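Side-chain contacts in aldehyde dehydrogenase family protein (Pseudomonas syringae pv. tomato, PDB 6X9L), which oxidises long-chain aliphatic aldehydes, probably with NAD+ as hydride acceptor, and here holds both NAD+ and octanal: residues Gly150-Ile155 with Glu474-Thr479; Asn264-Asp269 with Asn274-Gly279; His340-Met345 with Phe371-Thr376. The protein carries 1 engineered substitution. All coordinates share one frame; numbering follows the deposited sequence.

Contact 1. Residues Gly150-Ile155 with Glu474-Thr479. With NAD (nicotinamide-adenine-dinucleotide), chain D.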
loop_
_atom_site.group_PDB
_atom_site.type_symbol
_atom_site.label_atom_id
_atom_site.label_comp_id
_atom_site.label_asym_id
_atom_site.label_seq_id
_atom_site.Cartn_x
_atom_site.Cartn_y
_atom_site.Cartn_z
ATOM N N GLY A 150 -4.072 -10.602 -9.107
ATOM C CA GLY A 150 -4.387 -12.008 -8.972
ATOM C C GLY A 150 -5.649 -12.345 -8.200
ATOM O O GLY A 150 -6.737 -11.839 -8.500
ATOM N N VAL A 151 -5.514 -13.238 -7.217
ATOM C CA VAL A 151 -6.631 -13.610 -6.352
ATOM C C VAL A 151 -6.722 -12.601 -5.208
ATOM O O VAL A 151 -5.716 -12.297 -4.554
ATOM C CB VAL A 151 -6.454 -15.047 -5.824
ATOM C CG1 VAL A 151 -7.528 -15.371 -4.809
ATOM C CG2 VAL A 151 -6.463 -16.055 -6.967
ATOM N N CYS A 152 -7.932 -12.087 -4.955
ATOM C CA CYS A 152 -8.168 -10.988 -4.019
ATOM C C CYS A 152 -9.195 -11.383 -2.960
ATOM O O CYS A 152 -10.256 -11.924 -3.292
ATOM C CB CYS A 152 -8.674 -9.727 -4.759
ATOM S SG CYS A 152 -7.591 -9.104 -6.047
ATOM N N ALA A 153 -8.898 -11.076 -1.697
ATOM C CA ALA A 153 -9.841 -11.249 -0.597
ATOM C C ALA A 153 -10.554 -9.932 -0.316
ATOM O O ALA A 153 -9.903 -8.905 -0.097
ATOM C CB ALA A 153 -9.135 -11.729 0.674
ATOM N N LEU A 154 -11.883 -9.962 -0.313
ATOM C CA LEU A 154 -12.687 -8.776 -0.048
ATOM C C LEU A 154 -13.538 -8.998 1.194
ATOM O O LEU A 154 -14.283 -9.984 1.279
ATOM C CB LEU A 154 -13.579 -8.444 -1.238
ATOM C CG LEU A 154 -12.886 -8.616 -2.590
ATOM C CD1 LEU A 154 -13.909 -8.429 -3.739
ATOM C CD2 LEU A 154 -11.667 -7.684 -2.728
ATOM N N ILE A 155 -13.437 -8.072 2.143
ATOM C CA ILE A 155 -14.203 -8.113 3.380
ATOM C C ILE A 155 -14.959 -6.788 3.508
ATOM O O ILE A 155 -14.362 -5.707 3.384
ATOM C CB ILE A 155 -13.289 -8.360 4.595
ATOM C CG1 ILE A 155 -12.496 -9.655 4.407
ATOM C CG2 ILE A 155 -14.080 -8.429 5.864
ATOM C CD1 ILE A 155 -11.473 -9.869 5.490
ATOM N N GLU A 474 -7.006 0.959 -10.088
ATOM C CA GLU A 474 -5.568 0.712 -10.095
ATOM C C GLU A 474 -5.076 -0.002 -8.835
ATOM O O GLU A 474 -3.990 -0.587 -8.866
ATOM C CB GLU A 474 -4.825 2.030 -10.318
ATOM C CG GLU A 474 -5.092 2.616 -11.715
ATOM C CD GLU A 474 -4.199 3.796 -12.072
ATOM O OE1 GLU A 474 -3.862 4.601 -11.176
ATOM O OE2 GLU A 474 -3.840 3.921 -13.264
ATOM N N GLU A 475 -5.864 -0.007 -7.752
ATOM C CA GLU A 475 -5.520 -0.804 -6.583
ATOM C C GLU A 475 -5.471 -2.296 -6.883
ATOM O O GLU A 475 -4.874 -3.049 -6.111
ATOM C CB GLU A 475 -6.520 -0.551 -5.461
ATOM C CG GLU A 475 -6.577 0.884 -5.024
ATOM C CD GLU A 475 -5.370 1.292 -4.192
ATOM O OE1 GLU A 475 -4.753 0.397 -3.577
ATOM O OE2 GLU A 475 -5.052 2.508 -4.152
ATOM N N TYR A 476 -6.076 -2.746 -7.979
ATOM C CA TYR A 476 -6.062 -4.160 -8.322
ATOM C C TYR A 476 -5.097 -4.489 -9.454
ATOM O O TYR A 476 -5.097 -5.625 -9.941
ATOM C CB TYR A 476 -7.476 -4.623 -8.670
ATOM C CG TYR A 476 -8.401 -4.529 -7.485
ATOM C CD1 TYR A 476 -8.532 -5.590 -6.595
ATOM C CD2 TYR A 476 -9.110 -3.365 -7.226
ATOM C CE1 TYR A 476 -9.359 -5.496 -5.499
ATOM C CE2 TYR A 476 -9.945 -3.270 -6.143
ATOM C CZ TYR A 476 -10.068 -4.334 -5.277
ATOM O OH TYR A 476 -10.906 -4.240 -4.186
ATOM N N LEU A 477 -4.247 -3.544 -9.852
ATOM C CA LEU A 477 -3.236 -3.792 -10.872
ATOM C C LEU A 477 -1.838 -3.760 -10.275
ATOM O O LEU A 477 -1.522 -2.884 -9.469
ATOM C CB LEU A 477 -3.329 -2.758 -11.999
ATOM C CG LEU A 477 -4.700 -2.689 -12.674
ATOM C CD1 LEU A 477 -4.782 -1.433 -13.515
ATOM C CD2 LEU A 477 -4.974 -3.950 -13.498
ATOM N N GLU A 478 -1.011 -4.732 -10.665
ATOM C CA GLU A 478 0.428 -4.608 -10.496
ATOM C C GLU A 478 0.993 -3.668 -11.549
ATOM O O GLU A 478 0.297 -3.209 -12.458
ATOM C CB GLU A 478 1.122 -5.956 -10.600
ATOM C CG GLU A 478 1.070 -6.771 -9.344
ATOM C CD GLU A 478 1.922 -6.196 -8.216
ATOM O OE1 GLU A 478 2.115 -6.923 -7.213
ATOM O OE2 GLU A 478 2.396 -5.030 -8.330
ATOM N N THR A 479 2.286 -3.405 -11.439
ATOM C CA THR A 479 2.979 -2.508 -12.351
ATOM C C THR A 479 4.258 -3.190 -12.820
ATOM O O THR A 479 5.068 -3.650 -11.998
ATOM C CB THR A 479 3.261 -1.166 -11.660
ATOM O OG1 THR A 479 2.023 -0.459 -11.531
ATOM C CG2 THR A 479 4.261 -0.314 -12.442
HETATM P PA NAD D . -15.908 -4.428 11.599
HETATM O O1A NAD D . -14.535 -3.858 11.568
HETATM O O2A NAD D . -16.320 -4.906 12.936
HETATM O O5B NAD D . -16.077 -5.607 10.503
HETATM C C5B NAD D . -15.821 -5.375 9.130
HETATM C C4B NAD D . -15.627 -6.710 8.396
HETATM O O4B NAD D . -14.500 -7.369 8.937
HETATM C C3B NAD D . -16.786 -7.678 8.585
HETATM O O3B NAD D . -16.953 -8.405 7.374
HETATM C C2B NAD D . -16.315 -8.615 9.684
HETATM O O2B NAD D . -16.874 -9.908 9.590
HETATM C C1B NAD D . -14.849 -8.682 9.362
HETATM N N9A NAD D . -13.995 -8.955 10.510
HETATM C C8A NAD D . -14.211 -8.663 11.841
HETATM N N7A NAD D . -13.102 -9.049 12.518
HETATM C C5A NAD D . -12.209 -9.570 11.645
HETATM C C6A NAD D . -10.938 -10.102 11.797
HETATM N N6A NAD D . -10.318 -10.021 12.973
HETATM N N1A NAD D . -10.262 -10.544 10.679
HETATM C C2A NAD D . -10.832 -10.465 9.430
HETATM N N3A NAD D . -12.096 -9.934 9.279
HETATM C C4A NAD D . -12.760 -9.505 10.377
HETATM O O3 NAD D . -16.899 -3.341 10.940
HETATM P PN NAD D . -18.099 -2.521 11.627
HETATM O O1N NAD D . -17.555 -1.653 12.699
HETATM O O2N NAD D . -19.215 -3.435 11.928
HETATM O O5D NAD D . -18.396 -1.646 10.280
HETATM C C5D NAD D . -18.520 -0.248 10.377
HETATM C C4D NAD D . -17.128 0.377 10.263
HETATM O O4D NAD D . -16.702 0.354 8.911
HETATM C C3D NAD D . -17.156 1.833 10.686
HETATM O O3D NAD D . -15.936 2.149 11.310
HETATM C C2D NAD D . -17.193 2.549 9.361
HETATM O O2D NAD D . -16.693 3.866 9.443
HETATM C C1D NAD D . -16.305 1.648 8.508
HETATM N N1N NAD D . -16.561 1.968 7.099
HETATM C C2N NAD D . -15.574 2.554 6.354
HETATM C C3N NAD D . -15.817 2.911 5.034
HETATM C C7N NAD D . -14.777 3.572 4.184
HETATM O O7N NAD D . -15.020 3.601 2.800
HETATM N N7N NAD D . -13.681 4.123 4.712
HETATM C C4N NAD D . -17.067 2.676 4.474
HETATM C C5N NAD D . -18.062 2.090 5.243
HETATM C C6N NAD D . -17.802 1.748 6.565
#

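Contact 2. Residues Asn264-Asp269 with Asn274-Gly279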
loop_
_atom_site.group_PDB
_atom_site.type_symbol
_atom_site.label_atom_id
_atom_site.label_comp_id
_atom_site.label_asym_id
_atom_site.label_seq_id
_atom_site.Cartn_x
_atom_site.Cartn_y
_atom_site.Cartn_z
ATOM N N ASN A 264 -17.027 19.228 9.848
ATOM C CA ASN A 264 -17.811 20.141 9.022
ATOM C C ASN A 264 -17.544 21.546 9.567
ATOM O O ASN A 264 -18.067 21.917 10.627
ATOM C CB ASN A 264 -19.293 19.777 9.059
ATOM C CG ASN A 264 -20.119 20.558 8.058
ATOM O OD1 ASN A 264 -19.579 21.263 7.202
ATOM N ND2 ASN A 264 -21.436 20.432 8.156
ATOM N N ILE A 265 -16.701 22.304 8.859
ATOM C CA ILE A 265 -16.383 23.682 9.223
ATOM C C ILE A 265 -17.360 24.611 8.517
ATOM O O ILE A 265 -17.420 24.640 7.284
ATOM C CB ILE A 265 -14.942 24.060 8.845
ATOM C CG1 ILE A 265 -13.890 23.270 9.635
ATOM C CG2 ILE A 265 -14.732 25.558 9.061
ATOM C CD1 ILE A 265 -12.456 23.653 9.253
ATOM N N LEU A 266 -18.112 25.383 9.296
ATOM C CA LEU A 266 -18.862 26.517 8.780
ATOM C C LEU A 266 -17.989 27.761 8.955
ATOM O O LEU A 266 -17.734 28.203 10.082
ATOM C CB LEU A 266 -20.212 26.649 9.490
ATOM C CG LEU A 266 -21.255 25.617 9.025
ATOM C CD1 LEU A 266 -20.704 24.158 9.060
ATOM C CD2 LEU A 266 -22.547 25.726 9.825
ATOM N N LEU A 267 -17.504 28.290 7.833
ATOM C CA LEU A 267 -16.754 29.532 7.816
ATOM C C LEU A 267 -17.678 30.710 8.137
ATOM O O LEU A 267 -18.892 30.635 7.922
ATOM C CB LEU A 267 -16.109 29.716 6.442
ATOM C CG LEU A 267 -15.063 28.653 6.082
ATOM C CD1 LEU A 267 -14.694 28.742 4.639
ATOM C CD2 LEU A 267 -13.811 28.791 6.942
ATOM N N PRO A 268 -17.124 31.806 8.664
ATOM C CA PRO A 268 -17.982 32.895 9.173
ATOM C C PRO A 268 -18.917 33.506 8.138
ATOM O O PRO A 268 -19.963 34.059 8.515
ATOM C CB PRO A 268 -16.968 33.929 9.673
ATOM C CG PRO A 268 -15.732 33.166 9.933
ATOM C CD PRO A 268 -15.701 32.031 8.964
ATOM N N ASP A 269 -18.548 33.436 6.867
ATOM C CA ASP A 269 -19.363 34.059 5.802
ATOM C C ASP A 269 -20.426 33.107 5.275
ATOM O O ASP A 269 -21.022 33.425 4.277
ATOM C CB ASP A 269 -18.462 34.551 4.674
ATOM C CG ASP A 269 -17.816 33.441 3.879
ATOM O OD1 ASP A 269 -17.848 32.322 4.338
ATOM O OD2 ASP A 269 -17.310 33.716 2.810
ATOM N N ASN A 274 -29.217 28.347 6.291
ATOM C CA ASN A 274 -29.331 27.340 5.218
ATOM C C ASN A 274 -28.220 26.298 5.278
ATOM O O ASN A 274 -28.334 25.344 4.547
ATOM C CB ASN A 274 -29.322 27.979 3.838
ATOM C CG ASN A 274 -30.619 28.687 3.549
ATOM O OD1 ASN A 274 -30.744 29.379 2.554
ATOM N ND2 ASN A 274 -31.592 28.511 4.418
ATOM N N ALA A 275 -27.186 26.482 6.089
ATOM C CA ALA A 275 -26.096 25.484 6.070
ATOM C C ALA A 275 -26.140 24.535 7.263
ATOM O O ALA A 275 -25.633 23.455 7.135
ATOM C CB ALA A 275 -24.760 26.162 5.942
ATOM N N VAL A 276 -26.694 24.943 8.393
ATOM C CA VAL A 276 -26.711 24.026 9.563
ATOM C C VAL A 276 -27.621 22.823 9.315
ATOM O O VAL A 276 -27.236 21.731 9.649
ATOM C CB VAL A 276 -27.067 24.756 10.863
ATOM C CG1 VAL A 276 -27.283 23.776 11.985
ATOM C CG2 VAL A 276 -25.998 25.747 11.242
ATOM N N PRO A 277 -28.818 22.976 8.737
ATOM C CA PRO A 277 -29.688 21.846 8.520
ATOM C C PRO A 277 -29.091 20.781 7.598
ATOM O O PRO A 277 -29.175 19.662 7.927
ATOM C CB PRO A 277 -30.913 22.483 7.865
ATOM C CG PRO A 277 -30.900 23.856 8.403
ATOM C CD PRO A 277 -29.441 24.229 8.411
ATOM N N PRO A 278 -28.479 21.113 6.458
ATOM C CA PRO A 278 -27.892 20.113 5.591
ATOM C C PRO A 278 -26.755 19.378 6.300
ATOM O O PRO A 278 -26.608 18.252 6.057
ATOM C CB PRO A 278 -27.424 20.922 4.380
ATOM C CG PRO A 278 -28.323 22.100 4.412
ATOM C CD PRO A 278 -28.411 22.421 5.882
ATOM N N GLY A 279 -25.958 20.084 7.089
ATOM C CA GLY A 279 -24.918 19.408 7.849
ATOM C C GLY A 279 -25.474 18.378 8.817
ATOM O O GLY A 279 -24.951 17.263 8.916
#

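Contact 3. Residues His340-Met345 with Phe371-Thr376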
loop_
_atom_site.group_PDB
_atom_site.type_symbol
_atom_site.label_atom_id
_atom_site.label_comp_id
_atom_site.label_asym_id
_atom_site.label_seq_id
_atom_site.Cartn_x
_atom_site.Cartn_y
_atom_site.Cartn_z
ATOM N N HIS A 340 -26.094 -0.855 21.299
ATOM C CA HIS A 340 -25.568 -0.711 22.653
ATOM C C HIS A 340 -24.297 0.118 22.671
ATOM O O HIS A 340 -24.010 0.810 23.659
ATOM C CB HIS A 340 -25.278 -2.074 23.262
ATOM C CG HIS A 340 -26.494 -2.890 23.522
ATOM N ND1 HIS A 340 -27.504 -2.469 24.358
ATOM C CD2 HIS A 340 -26.857 -4.115 23.075
ATOM C CE1 HIS A 340 -28.443 -3.395 24.410
ATOM N NE2 HIS A 340 -28.072 -4.407 23.645
ATOM N N ARG A 341 -23.504 0.021 21.612
ATOM C CA ARG A 341 -22.293 0.821 21.529
ATOM C C ARG A 341 -22.644 2.307 21.474
ATOM O O ARG A 341 -22.160 3.097 22.291
ATOM C CB ARG A 341 -21.466 0.367 20.320
ATOM C CG ARG A 341 -20.108 -0.215 20.696
ATOM C CD ARG A 341 -19.741 -1.481 19.923
ATOM N NE ARG A 341 -20.040 -1.397 18.504
ATOM C CZ ARG A 341 -20.138 -2.462 17.716
ATOM N NH1 ARG A 341 -19.941 -3.669 18.222
ATOM N NH2 ARG A 341 -20.427 -2.322 16.422
ATOM N N VAL A 342 -23.531 2.691 20.548
ATOM C CA VAL A 342 -23.958 4.088 20.427
ATOM C C VAL A 342 -24.520 4.597 21.753
ATOM O O VAL A 342 -24.168 5.687 22.230
ATOM C CB VAL A 342 -24.988 4.225 19.294
ATOM C CG1 VAL A 342 -25.522 5.626 19.247
ATOM C CG2 VAL A 342 -24.340 3.860 17.980
ATOM N N GLN A 343 -25.410 3.813 22.360
ATOM C CA GLN A 343 -25.981 4.158 23.657
ATOM C C GLN A 343 -24.896 4.444 24.690
ATOM O O GLN A 343 -25.027 5.360 25.510
ATOM C CB GLN A 343 -26.888 3.020 24.118
ATOM C CG GLN A 343 -28.276 3.458 24.525
ATOM C CD GLN A 343 -29.033 4.176 23.441
ATOM O OE1 GLN A 343 -29.872 5.018 23.730
ATOM N NE2 GLN A 343 -28.754 3.848 22.191
ATOM N N ALA A 344 -23.808 3.675 24.661
ATOM C CA ALA A 344 -22.724 3.925 25.605
ATOM C C ALA A 344 -22.025 5.243 25.301
ATOM O O ALA A 344 -21.624 5.969 26.219
ATOM C CB ALA A 344 -21.726 2.769 25.577
ATOM N N MET A 345 -21.869 5.564 24.016
ATOM C CA MET A 345 -21.223 6.814 23.634
ATOM C C MET A 345 -22.059 8.018 24.048
ATOM O O MET A 345 -21.508 9.043 24.465
ATOM C CB MET A 345 -20.961 6.832 22.126
ATOM C CG MET A 345 -19.829 5.905 21.681
ATOM S SD MET A 345 -18.444 5.931 22.835
ATOM C CE MET A 345 -17.607 7.464 22.463
ATOM N N PHE A 371 -34.146 -1.455 17.386
ATOM C CA PHE A 371 -32.980 -0.716 17.876
ATOM C C PHE A 371 -33.029 0.755 17.530
ATOM O O PHE A 371 -32.033 1.353 17.126
ATOM C CB PHE A 371 -31.711 -1.374 17.343
ATOM C CG PHE A 371 -31.600 -2.808 17.762
ATOM C CD1 PHE A 371 -31.693 -3.151 19.116
ATOM C CD2 PHE A 371 -31.509 -3.816 16.821
ATOM C CE1 PHE A 371 -31.646 -4.463 19.521
ATOM C CE2 PHE A 371 -31.466 -5.134 17.221
ATOM C CZ PHE A 371 -31.538 -5.456 18.577
ATOM N N TYR A 372 -34.195 1.354 17.730
ATOM C CA TYR A 372 -34.421 2.736 17.346
ATOM C C TYR A 372 -33.694 3.668 18.308
ATOM O O TYR A 372 -33.916 3.607 19.521
ATOM C CB TYR A 372 -35.920 3.005 17.338
ATOM C CG TYR A 372 -36.663 2.259 16.249
ATOM C CD1 TYR A 372 -36.758 2.780 14.960
ATOM C CD2 TYR A 372 -37.266 1.033 16.503
ATOM C CE1 TYR A 372 -37.433 2.106 13.961
ATOM C CE2 TYR A 372 -37.942 0.360 15.520
ATOM C CZ TYR A 372 -38.018 0.900 14.250
ATOM O OH TYR A 372 -38.683 0.225 13.271
ATOM N N THR A 373 -32.843 4.538 17.776
ATOM C CA THR A 373 -31.989 5.402 18.585
ATOM C C THR A 373 -32.338 6.865 18.322
ATOM O O THR A 373 -32.624 7.252 17.189
ATOM C CB THR A 373 -30.503 5.122 18.277
ATOM O OG1 THR A 373 -30.138 3.831 18.790
ATOM C CG2 THR A 373 -29.605 6.159 18.905
ATOM N N ARG A 374 -32.332 7.676 19.350
ATOM C CA ARG A 374 -32.753 9.066 19.170
ATOM C C ARG A 374 -31.653 9.872 18.484
ATOM O O ARG A 374 -30.487 9.751 18.859
ATOM C CB ARG A 374 -33.093 9.691 20.511
ATOM C CG ARG A 374 -34.112 8.891 21.301
ATOM C CD ARG A 374 -34.106 9.266 22.781
ATOM N NE ARG A 374 -34.442 10.661 23.031
ATOM C CZ ARG A 374 -34.202 11.272 24.186
ATOM N NH1 ARG A 374 -33.607 10.598 25.156
ATOM N NH2 ARG A 374 -34.540 12.548 24.377
ATOM N N PRO A 375 -31.980 10.690 17.481
ATOM C CA PRO A 375 -30.977 11.598 16.893
ATOM C C PRO A 375 -30.478 12.588 17.931
ATOM O O PRO A 375 -31.258 13.347 18.505
ATOM C CB PRO A 375 -31.756 12.298 15.775
ATOM C CG PRO A 375 -32.850 11.341 15.427
ATOM C CD PRO A 375 -33.249 10.729 16.734
ATOM N N THR A 376 -29.163 12.590 18.165
ATOM C CA THR A 376 -28.601 13.286 19.314
ATOM C C THR A 376 -27.585 14.336 18.885
ATOM O O THR A 376 -26.748 14.091 18.002
ATOM C CB THR A 376 -27.960 12.297 20.297
ATOM O OG1 THR A 376 -28.944 11.342 20.693
ATOM C CG2 THR A 376 -27.490 13.022 21.547
HETATM O O HOH W 1 -31.043 6.882 22.145
#

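Contact 1. Residues Gly150-Ile155 with Glu474-Thr479
Y476, which meets C152 and L154, sits on a type I turn closed by the bond from L477 N to E474 O, 3.1 Å long. R253 NH1 grips the same turn from outside, bonding to the carbonyl oxygens of both E475 and L477. From here the ring reaches the side chains of C152 and L154 edge-on, and no hydrogen bond crosses the contact. With SG beside the backbone N (chi1 -58°), C152 turns its sulfur to the ring edge, 3.7 Å from Y476 CD1 and 87° off the ring normal. This is thus a sulfur-aromatic contact in the ring plane, not over a face. Two residues on, L154 reaches the far end of the same edge, its CD2 3.8 Å from Y476 OH and 4.2 Å from CE1. I155 takes no part in this cluster and meets the adenosine half of NAD, with CD1 3.8 Å from N3A. The contact lies in the NAD-binding sheet of the aldehyde dehydrogenase fold. Strands 178-182 and 230-234 flank strand 143-155, V179 touching both C152 and L154, and M230 and S232 touching Y476. Helix 161-174 packs on L154 and Y476 through K168, with V169 on the leucine and A172 on the tyrosine.

Contact 2. Residues Asn264-Asp269 with Asn274-Gly279
Strand 263-266 and helix 272-284 open a beta-alpha-beta unit that strand 296-300 completes, and N264 and L266 are the strand residues that meet the helix. Strand and helix segments run almost antiparallel, at 173°, with their axes 10.2 Å apart at closest approach. L266 does the apolar work. Its CD2 lies 3.7 Å from CG2 of V276, the two side chains set roughly perpendicular, and it reaches more loosely to A275 CB at 4.5 Å. V276 offers this methyl because chi1 (171°) sends its CG1 opposite the backbone N and turns CG2 back beside it. At the other end of the strand segment, N264 lays its amide against the backbone of G279, ND2 being 3.6 Å from the glycine CA. With no side chain there, the helix can come this near. The buried amide is satisfied on both sides: OD1 bonds to Q424 NE2, and ND2 to Y447 OH. That tyrosine hydroxyl also makes a weak bond to A275 O, so it ties strand to helix. P277 and P278 have no N-H to give to the preceding turn, and the helix kinks there; the bond from G279 N to A275 O is weak. Around the contact, strands 296-300 and 422-424 pair with strand 263-266 on its two edges, while helix 304-316 covers V276 with V307 and L310.

Contact 3. Residues His340-Met345 with Phe371-Thr376
T373 overlaps two neighbours on one helix turn, its methyl lying against V342 and its hydroxyl facing the amide of Q343. T373 CG2 is 4.1 Å from V342 CG1, a loose apolar touch in which the side chains cross obliquely; the V342 side chain is about 10 Å from NAD. It is CG2 that stands anti to the backbone N (chi1 -70° for OG1), and OG1 takes the place beside that nitrogen. T373 OG1 comes within 3.7 Å of Q343 NE2, too far for a hydrogen bond; the two chains run alongside in opposite senses. The polar end of Q343 is held from other quarters. OE1 accepts from G362 N, and NE2 makes a weak bond back to F339 O in the preceding turn. The glutamine chain bends at chi2 (58°), folding the amide back that way. A water 2.7 Å from Q343 OE1 accepts from R374 N at 3.2 Å, so it bridges helix and loop where the direct contact is loose. Further along, T376 OG1 donates to R374 O over 2.9 Å, approaching from above the carbonyl plane, and itself receives G360 N. F371 touches E336 and T376 touches I346, so the segment follows helix 336-351 for several turns. This is a helix packed on the loop that leads into strand 376-379, beside the antiparallel edge pair 355-358 and 376-379 of the seven-stranded sheet.

Going from the N terminus, the chain first lays down 150-155 in the NAD-binding sheet, and contact 1 closes only when 474-479 returns 319 residues later. Contacts 2 and 3 both fall within that long excursion, one after the other and without crossing. Contact 2 is a short closure between a strand of the second, seven-stranded sheet and the helix that follows it. Contact 3 spans 26 residues, bringing the loop before strand 376-379 back to helix 336-351 near the edge of the same sheet. Contacts 2 and 3 have centres 25 Å apart, whereas contact 1 lies on the opposite side of the chain's centre from both. None touches another.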